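Local coordinates for protein tyrosine--tRNA ligase (Aeropyrum pernix, PDB 2CYA) that probably catalyses the two-step charging of tRNA(Tyr), activating tyrosine with ATP to Tyr-AMP and then passing it to the acceptor end of the tRNA, at residues L139-R144 with A194-E199; W127-R132 with L201-P206. All blocks are in the same frame, centred on the assembly; numbering follows the deposited sequence.

In the fold
In this class I synthetase, with its largely parallel nucleotide-binding sheet, helix 124-135 comes first and supplies 127-132 to interaction 2; the short helix 139-143 follows and supplies 139-144 to interaction 1. The chain then runs through helix 161-175 and strand 180-184 into helix 188-198, where 194-199 closes a loop of 49 intervening residues. After a single further residue, 201-206 closes the larger loop of 68, so interaction 1 lies wholly within the span of interaction 2. The two meet where helix 188-198 ends, A198 O accepting from R203 N. Together they tie two consecutive helices to the crossover leading into strand 207-211, and both touch the second subunit.

Interaction 1: L139-R144 with A194-E199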
ATOM      1  N   LEU A 139       0.562  -4.498  12.602  1.00 52.11           N
ATOM      2  CA  LEU A 139       1.162  -3.177  12.492  1.00 53.83           C
ATOM      3  C   LEU A 139       2.397  -3.183  13.388  1.00 54.36           C
ATOM      4  O   LEU A 139       3.356  -2.436  13.159  1.00 53.07           O
ATOM      5  CB  LEU A 139       0.173  -2.098  12.953  1.00 55.28           C
ATOM      6  CG  LEU A 139       0.608  -0.627  12.845  1.00 57.82           C
ATOM      7  CD1 LEU A 139      -0.608   0.292  12.961  1.00 59.01           C
ATOM      8  CD2 LEU A 139       1.610  -0.300  13.935  1.00 59.27           C
ATOM      9  N   ALA A 140       2.361  -4.030  14.415  1.00 54.41           N
ATOM     10  CA  ALA A 140       3.481  -4.145  15.341  1.00 55.34           C
ATOM     11  C   ALA A 140       4.618  -4.882  14.635  1.00 54.29           C
ATOM     12  O   ALA A 140       5.751  -4.400  14.599  1.00 54.40           O
ATOM     13  CB  ALA A 140       3.057  -4.903  16.608  1.00 55.78           C
ATOM     14  N   ARG A 141       4.311  -6.045  14.063  1.00 53.12           N
ATOM     15  CA  ARG A 141       5.334  -6.812  13.358  1.00 53.01           C
ATOM     16  C   ARG A 141       5.992  -5.924  12.303  1.00 52.83           C
ATOM     17  O   ARG A 141       7.216  -5.867  12.207  1.00 52.77           O
ATOM     18  CB  ARG A 141       4.731  -8.058  12.697  1.00 50.94           C
ATOM     19  CG  ARG A 141       5.749  -8.886  11.905  1.00 48.21           C
ATOM     20  CD  ARG A 141       6.802  -9.488  12.829  1.00 44.65           C
ATOM     21  NE  ARG A 141       7.962 -10.034  12.118  1.00 41.72           N
ATOM     22  CZ  ARG A 141       8.974  -9.300  11.658  1.00 38.46           C
ATOM     23  NH1 ARG A 141       8.974  -7.982  11.818  1.00 36.14           N
ATOM     24  NH2 ARG A 141      10.012  -9.888  11.080  1.00 35.94           N
ATOM     25  N   VAL A 142       5.173  -5.214  11.531  1.00 53.60           N
ATOM     26  CA  VAL A 142       5.676  -4.324  10.487  1.00 53.99           C
ATOM     27  C   VAL A 142       6.412  -3.136  11.075  1.00 55.33           C
ATOM     28  O   VAL A 142       7.348  -2.618  10.478  1.00 55.77           O
ATOM     29  CB  VAL A 142       4.530  -3.777   9.594  1.00 52.82           C
ATOM     30  CG1 VAL A 142       5.075  -2.721   8.636  1.00 52.01           C
ATOM     31  CG2 VAL A 142       3.887  -4.917   8.812  1.00 51.55           C
ATOM     32  N   ARG A 143       5.994  -2.699  12.251  1.00 57.66           N
ATOM     33  CA  ARG A 143       6.643  -1.552  12.866  1.00 59.57           C
ATOM     34  C   ARG A 143       8.026  -1.908  13.397  1.00 59.32           C
ATOM     35  O   ARG A 143       8.926  -1.067  13.409  1.00 58.49           O
ATOM     36  CB  ARG A 143       5.770  -0.981  13.984  1.00 61.69           C
ATOM     37  CG  ARG A 143       6.062   0.477  14.298  1.00 64.70           C
ATOM     38  CD  ARG A 143       4.943   1.099  15.118  1.00 66.32           C
ATOM     39  NE  ARG A 143       5.195   2.504  15.416  1.00 69.01           N
ATOM     40  CZ  ARG A 143       4.361   3.282  16.097  1.00 70.76           C
ATOM     41  NH1 ARG A 143       3.214   2.788  16.554  1.00 71.31           N
ATOM     42  NH2 ARG A 143       4.667   4.554  16.319  1.00 70.59           N
ATOM     43  N   ARG A 144       8.215  -3.150  13.833  1.00 59.69           N
ATOM     44  CA  ARG A 144       9.532  -3.511  14.334  1.00 61.35           C
ATOM     45  C   ARG A 144      10.455  -3.869  13.172  1.00 61.12           C
ATOM     46  O   ARG A 144      11.532  -4.426  13.368  1.00 61.83           O
ATOM     47  CB  ARG A 144       9.453  -4.648  15.378  1.00 62.01           C
ATOM     48  CG  ARG A 144       9.255  -6.070  14.871  1.00 63.30           C
ATOM     49  CD  ARG A 144       9.208  -7.039  16.062  1.00 63.86           C
ATOM     50  NE  ARG A 144       8.983  -8.434  15.676  1.00 65.24           N
ATOM     51  CZ  ARG A 144       9.912  -9.246  15.166  1.00 65.62           C
ATOM     52  NH1 ARG A 144      11.157  -8.820  14.972  1.00 65.33           N
ATOM     53  NH2 ARG A 144       9.592 -10.494  14.848  1.00 65.61           N
ATOM     54  N   ALA A 194      10.317 -10.766   5.572  1.00 23.26           N
ATOM     55  CA  ALA A 194       9.998 -11.590   4.391  1.00 22.95           C
ATOM     56  C   ALA A 194      10.051 -13.067   4.773  1.00 24.32           C
ATOM     57  O   ALA A 194       9.170 -13.854   4.410  1.00 23.54           O
ATOM     58  CB  ALA A 194      10.994 -11.317   3.260  1.00 20.97           C
ATOM     59  N   ARG A 195      11.091 -13.442   5.513  1.00 25.16           N
ATOM     60  CA  ARG A 195      11.261 -14.835   5.938  1.00 27.16           C
ATOM     61  C   ARG A 195      10.151 -15.267   6.883  1.00 27.82           C
ATOM     62  O   ARG A 195       9.697 -16.407   6.830  1.00 27.06           O
ATOM     63  CB  ARG A 195      12.619 -15.026   6.634  1.00 26.73           C
ATOM     64  CG  ARG A 195      13.819 -14.963   5.689  1.00 27.17           C
ATOM     65  CD  ARG A 195      15.132 -14.998   6.471  1.00 27.09           C
ATOM     66  NE  ARG A 195      15.255 -16.180   7.329  1.00 25.50           N
ATOM     67  CZ  ARG A 195      15.546 -17.401   6.897  1.00 26.27           C
ATOM     68  NH1 ARG A 195      15.753 -17.640   5.597  1.00 23.36           N
ATOM     69  NH2 ARG A 195      15.624 -18.394   7.771  1.00 24.85           N
ATOM     70  N   ASP A 196       9.718 -14.358   7.751  1.00 29.22           N
ATOM     71  CA  ASP A 196       8.668 -14.687   8.718  1.00 32.63           C
ATOM     72  C   ASP A 196       7.302 -14.822   8.083  1.00 33.99           C
ATOM     73  O   ASP A 196       6.403 -15.405   8.667  1.00 37.09           O
ATOM     74  CB  ASP A 196       8.551 -13.610   9.794  1.00 35.53           C
ATOM     75  CG  ASP A 196       9.566 -13.774  10.893  1.00 38.47           C
ATOM     76  OD1 ASP A 196      10.211 -14.843  10.939  1.00 43.11           O
ATOM     77  OD2 ASP A 196       9.707 -12.840  11.707  1.00 39.79           O
ATOM     78  N   VAL A 197       7.159 -14.284   6.879  1.00 32.77           N
ATOM     79  CA  VAL A 197       5.886 -14.274   6.191  1.00 31.51           C
ATOM     80  C   VAL A 197       5.748 -15.225   5.012  1.00 29.98           C
ATOM     81  O   VAL A 197       4.637 -15.641   4.671  1.00 29.48           O
ATOM     82  CB  VAL A 197       5.602 -12.807   5.744  1.00 33.98           C
ATOM     83  CG1 VAL A 197       4.757 -12.759   4.493  1.00 36.13           C
ATOM     84  CG2 VAL A 197       4.941 -12.067   6.883  1.00 33.76           C
ATOM     85  N   ALA A 198       6.870 -15.583   4.406  1.00 28.66           N
ATOM     86  CA  ALA A 198       6.881 -16.445   3.225  1.00 29.10           C
ATOM     87  C   ALA A 198       6.010 -17.714   3.253  1.00 28.53           C
ATOM     88  O   ALA A 198       5.238 -17.958   2.327  1.00 26.17           O
ATOM     89  CB  ALA A 198       8.329 -16.818   2.882  1.00 28.49           C
ATOM     90  N   GLU A 199       6.144 -18.531   4.292  1.00 28.38           N
ATOM     91  CA  GLU A 199       5.370 -19.779   4.353  1.00 29.19           C
ATOM     92  C   GLU A 199       3.862 -19.522   4.498  1.00 28.46           C
ATOM     93  O   GLU A 199       3.051 -20.210   3.885  1.00 26.91           O
ATOM     94  CB  GLU A 199       5.923 -20.692   5.465  1.00 29.68           C
ATOM     95  CG  GLU A 199       7.318 -21.233   5.112  1.00 29.04           C
ATOM     96  CD  GLU A 199       7.978 -22.067   6.213  1.00 33.62           C
ATOM     97  OE1 GLU A 199       7.335 -22.350   7.253  1.00 33.53           O
ATOM     98  OE2 GLU A 199       9.156 -22.449   6.023  1.00 30.62           O
TER
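R141 of helix 139-143 and R144 just beyond its end converge on D196 of helix 188-198 in a surface salt-bridge network, which joins two helices of the class I catalytic fold through side chains alone. The backbones stay well separated, the nearest CA atoms, those of R141 and D196, being 9.7 Å apart. What packing there is belongs to R141. Its CG stands anti to the backbone N (chi1 178°) and the chain then bends at chi2, which carries the guanidinium across the gap while the side chain also rests on M192 and L193 of helix 188-198. The end of R141 meets a single oxygen: NH2 donates to D196 OD2 at 3.0 Å, and NE adds a weak bond to the same OD2 at 3.3 Å. For R141 the acid lies at the guanidinium edge, near its plane, but OD2 receives NH2 from above the carboxylate plane, 36° out of it, and the two flat groups are turned 76° apart; this is not the coplanar, two-oxygen pairing of the textbook. The solvent side is looser. R144, exposed, reaches over with an extended chain and forms only a long ion pair, NH2 to D196 OD2 at 3.9 Å. A methionine in place of R141 would probably cost D196 both R141 bonds, leaving R144 as the more distant of the two charges described here. The shared carboxylate also makes the closeness of two cations easier to understand, since its negative charge should offset part of theirs: R144 NH2 sits 3.2 Å above one face of the R141 guanidinium, displaced toward the rim.

Interaction 2: W127-R132 with L201-P206; sequences WGLVIR and LGRKKP
A Schellman motif ends helix 188-198, and the residues on either side of its glycine, L201 and R203, are those that meet L129 and R132 of helix 124-135. G202, with positive phi, is the C-prime residue: R203 N bonds back to A198 O at 2.8 Å and G202 N to E199 O, a turn after which R203 points toward the other helix. The contact itself illustrates a leucine whose two methyls each lie over the face of a different arginine. L129 and R203 approach from opposite directions, and L129 CD1 lies 4.2 Å above the centre of the R203 guanidinium. Its other methyl, CD2, serves R132 instead, 3.6 Å over one face of that guanidinium and displaced toward the rim; CD2 is also 3.9 Å from R203 NE. A bend at chi3 (42°) turns the end of R132 toward the loop, where L201 O lies at the guanidinium edge, in its plane. R132 NH2 and L201 O are 3.6 Å apart, too far for a hydrogen bond, though the carbonyl dipole may still favour the cation. The L201 side chain takes part as well, its CB 4.4 Å from R132 NH2. R132 NH2 and R203 NE come within 4.2 Å of each other, a pairing of like charges that is probably unfavourable in itself, so the contact appears to rest mainly on nonpolar packing. Helix 161-175 packs against the junction: its F174 touches both L201 and R203, and its Y175 touches L129. R132 also packs on Y79 of the second subunit, while the loop continues into strand 207-211 of the central sheet.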
ATOM      1  N   TRP A 127       0.751  -5.497  -6.608  1.00 25.52           N
ATOM      2  CA  TRP A 127       0.012  -4.841  -5.523  1.00 23.93           C
ATOM      3  C   TRP A 127      -0.845  -5.873  -4.829  1.00 23.75           C
ATOM      4  O   TRP A 127      -1.073  -5.797  -3.633  1.00 23.53           O
ATOM      5  CB  TRP A 127      -0.810  -3.653  -6.066  1.00 22.95           C
ATOM      6  CG  TRP A 127       0.115  -2.592  -6.606  1.00 19.43           C
ATOM      7  CD1 TRP A 127       0.390  -2.331  -7.930  1.00 20.79           C
ATOM      8  CD2 TRP A 127       1.017  -1.781  -5.845  1.00 18.24           C
ATOM      9  NE1 TRP A 127       1.417  -1.417  -8.029  1.00 20.54           N
ATOM     10  CE2 TRP A 127       1.820  -1.065  -6.764  1.00 18.42           C
ATOM     11  CE3 TRP A 127       1.231  -1.594  -4.467  1.00 18.96           C
ATOM     12  CZ2 TRP A 127       2.824  -0.173  -6.353  1.00 16.78           C
ATOM     13  CZ3 TRP A 127       2.231  -0.706  -4.059  1.00 17.52           C
ATOM     14  CH2 TRP A 127       3.015  -0.009  -5.003  1.00 16.58           C
ATOM     15  N   GLY A 128      -1.288  -6.873  -5.579  1.00 26.14           N
ATOM     16  CA  GLY A 128      -2.059  -7.939  -4.963  1.00 27.40           C
ATOM     17  C   GLY A 128      -1.227  -8.591  -3.857  1.00 30.00           C
ATOM     18  O   GLY A 128      -1.766  -8.950  -2.787  1.00 28.96           O
ATOM     19  N   LEU A 129       0.085  -8.735  -4.102  1.00 29.90           N
ATOM     20  CA  LEU A 129       1.017  -9.331  -3.121  1.00 29.94           C
ATOM     21  C   LEU A 129       1.270  -8.364  -1.984  1.00 29.96           C
ATOM     22  O   LEU A 129       1.394  -8.764  -0.826  1.00 32.90           O
ATOM     23  CB  LEU A 129       2.384  -9.674  -3.759  1.00 30.60           C
ATOM     24  CG  LEU A 129       2.694 -11.085  -4.268  1.00 31.80           C
ATOM     25  CD1 LEU A 129       4.063 -11.094  -4.967  1.00 29.61           C
ATOM     26  CD2 LEU A 129       2.705 -12.062  -3.098  1.00 29.26           C
ATOM     27  N   VAL A 130       1.400  -7.084  -2.298  1.00 28.17           N
ATOM     28  CA  VAL A 130       1.608  -6.125  -1.229  1.00 28.59           C
ATOM     29  C   VAL A 130       0.447  -6.234  -0.227  1.00 30.51           C
ATOM     30  O   VAL A 130       0.641  -6.121   0.988  1.00 30.95           O
ATOM     31  CB  VAL A 130       1.700  -4.697  -1.780  1.00 28.03           C
ATOM     32  CG1 VAL A 130       1.583  -3.700  -0.654  1.00 27.00           C
ATOM     33  CG2 VAL A 130       3.043  -4.521  -2.502  1.00 28.30           C
ATOM     34  N   ILE A 131      -0.757  -6.474  -0.733  1.00 28.84           N
ATOM     35  CA  ILE A 131      -1.907  -6.604   0.158  1.00 31.24           C
ATOM     36  C   ILE A 131      -1.903  -7.925   0.932  1.00 30.68           C
ATOM     37  O   ILE A 131      -2.148  -7.953   2.141  1.00 30.18           O
ATOM     38  CB  ILE A 131      -3.225  -6.473  -0.618  1.00 30.91           C
ATOM     39  CG1 ILE A 131      -3.362  -5.033  -1.125  1.00 34.10           C
ATOM     40  CG2 ILE A 131      -4.399  -6.819   0.288  1.00 31.61           C
ATOM     41  CD1 ILE A 131      -4.615  -4.796  -1.903  1.00 37.18           C
ATOM     42  N   ARG A 132      -1.627  -9.023   0.247  1.00 31.45           N
ATOM     43  CA  ARG A 132      -1.588 -10.302   0.935  1.00 34.32           C
ATOM     44  C   ARG A 132      -0.500 -10.287   2.014  1.00 36.31           C
ATOM     45  O   ARG A 132      -0.679 -10.837   3.113  1.00 37.23           O
ATOM     46  CB  ARG A 132      -1.384 -11.412  -0.083  1.00 36.22           C
ATOM     47  CG  ARG A 132      -2.656 -11.651  -0.899  1.00 40.05           C
ATOM     48  CD  ARG A 132      -2.378 -12.424  -2.147  1.00 43.94           C
ATOM     49  NE  ARG A 132      -1.453 -13.509  -1.873  1.00 50.41           N
ATOM     50  CZ  ARG A 132      -0.661 -14.049  -2.789  1.00 52.13           C
ATOM     51  NH1 ARG A 132      -0.696 -13.595  -4.044  1.00 51.17           N
ATOM     52  NH2 ARG A 132       0.182 -15.021  -2.447  1.00 51.78           N
ATOM     53  N   LEU A 201       2.173 -17.209   3.167  1.00 32.49           N
ATOM     54  CA  LEU A 201       1.655 -16.848   1.849  1.00 34.11           C
ATOM     55  C   LEU A 201       1.960 -17.857   0.755  1.00 32.44           C
ATOM     56  O   LEU A 201       1.644 -17.617  -0.404  1.00 34.62           O
ATOM     57  CB  LEU A 201       2.235 -15.502   1.385  1.00 36.83           C
ATOM     58  CG  LEU A 201       1.819 -14.195   2.053  1.00 40.73           C
ATOM     59  CD1 LEU A 201       1.973 -14.285   3.554  1.00 42.19           C
ATOM     60  CD2 LEU A 201       2.675 -13.074   1.493  1.00 42.61           C
ATOM     61  N   GLY A 202       2.594 -18.969   1.086  1.00 31.36           N
ATOM     62  CA  GLY A 202       2.906 -19.919   0.031  1.00 29.03           C
ATOM     63  C   GLY A 202       3.997 -19.406  -0.893  1.00 28.46           C
ATOM     64  O   GLY A 202       4.051 -19.777  -2.057  1.00 29.43           O
ATOM     65  N   ARG A 203       4.879 -18.555  -0.376  1.00 28.40           N
ATOM     66  CA  ARG A 203       5.982 -18.013  -1.165  1.00 28.27           C
ATOM     67  C   ARG A 203       7.303 -18.559  -0.638  1.00 28.96           C
ATOM     68  O   ARG A 203       7.394 -18.921   0.525  1.00 28.65           O
ATOM     69  CB  ARG A 203       5.996 -16.482  -1.068  1.00 31.47           C
ATOM     70  CG  ARG A 203       4.874 -15.823  -1.838  1.00 33.62           C
ATOM     71  CD  ARG A 203       5.150 -15.988  -3.316  1.00 35.14           C
ATOM     72  NE  ARG A 203       3.991 -15.642  -4.113  1.00 39.37           N
ATOM     73  CZ  ARG A 203       4.041 -15.343  -5.404  1.00 38.93           C
ATOM     74  NH1 ARG A 203       5.208 -15.349  -6.045  1.00 37.36           N
ATOM     75  NH2 ARG A 203       2.922 -15.039  -6.047  1.00 39.62           N
ATOM     76  N   LYS A 204       8.327 -18.589  -1.486  1.00 29.64           N
ATOM     77  CA  LYS A 204       9.646 -19.085  -1.092  1.00 29.26           C
ATOM     78  C   LYS A 204      10.261 -18.241   0.033  1.00 28.72           C
ATOM     79  O   LYS A 204      10.301 -17.006  -0.054  1.00 27.60           O
ATOM     80  CB  LYS A 204      10.612 -19.055  -2.280  1.00 28.82           C
ATOM     81  CG  LYS A 204      10.286 -19.962  -3.465  1.00 32.45           C
ATOM     82  CD  LYS A 204      11.241 -19.600  -4.611  1.00 34.81           C
ATOM     83  CE  LYS A 204      11.090 -20.480  -5.829  1.00 38.65           C
ATOM     84  NZ  LYS A 204      11.981 -19.951  -6.914  1.00 44.25           N
ATOM     85  N   LYS A 205      10.726 -18.916   1.083  1.00 27.01           N
ATOM     86  CA  LYS A 205      11.379 -18.266   2.219  1.00 27.96           C
ATOM     87  C   LYS A 205      12.792 -17.996   1.695  1.00 29.19           C
ATOM     88  O   LYS A 205      13.575 -18.925   1.499  1.00 31.58           O
ATOM     89  CB  LYS A 205      11.428 -19.232   3.395  1.00 28.25           C
ATOM     90  CG  LYS A 205      11.881 -18.642   4.698  1.00 29.19           C
ATOM     91  CD  LYS A 205      11.967 -19.741   5.740  1.00 30.64           C
ATOM     92  CE  LYS A 205      12.254 -19.172   7.099  1.00 34.13           C
ATOM     93  NZ  LYS A 205      12.173 -20.237   8.126  1.00 38.95           N
ATOM     94  N   PRO A 206      13.137 -16.719   1.469  1.00 26.88           N
ATOM     95  CA  PRO A 206      14.458 -16.389   0.946  1.00 25.81           C
ATOM     96  C   PRO A 206      15.616 -16.462   1.910  1.00 27.27           C
ATOM     97  O   PRO A 206      15.489 -16.109   3.091  1.00 27.64           O
ATOM     98  CB  PRO A 206      14.273 -14.956   0.443  1.00 24.29           C
ATOM     99  CG  PRO A 206      13.396 -14.373   1.555  1.00 24.41           C
ATOM    100  CD  PRO A 206      12.365 -15.493   1.768  1.00 24.88           C
TER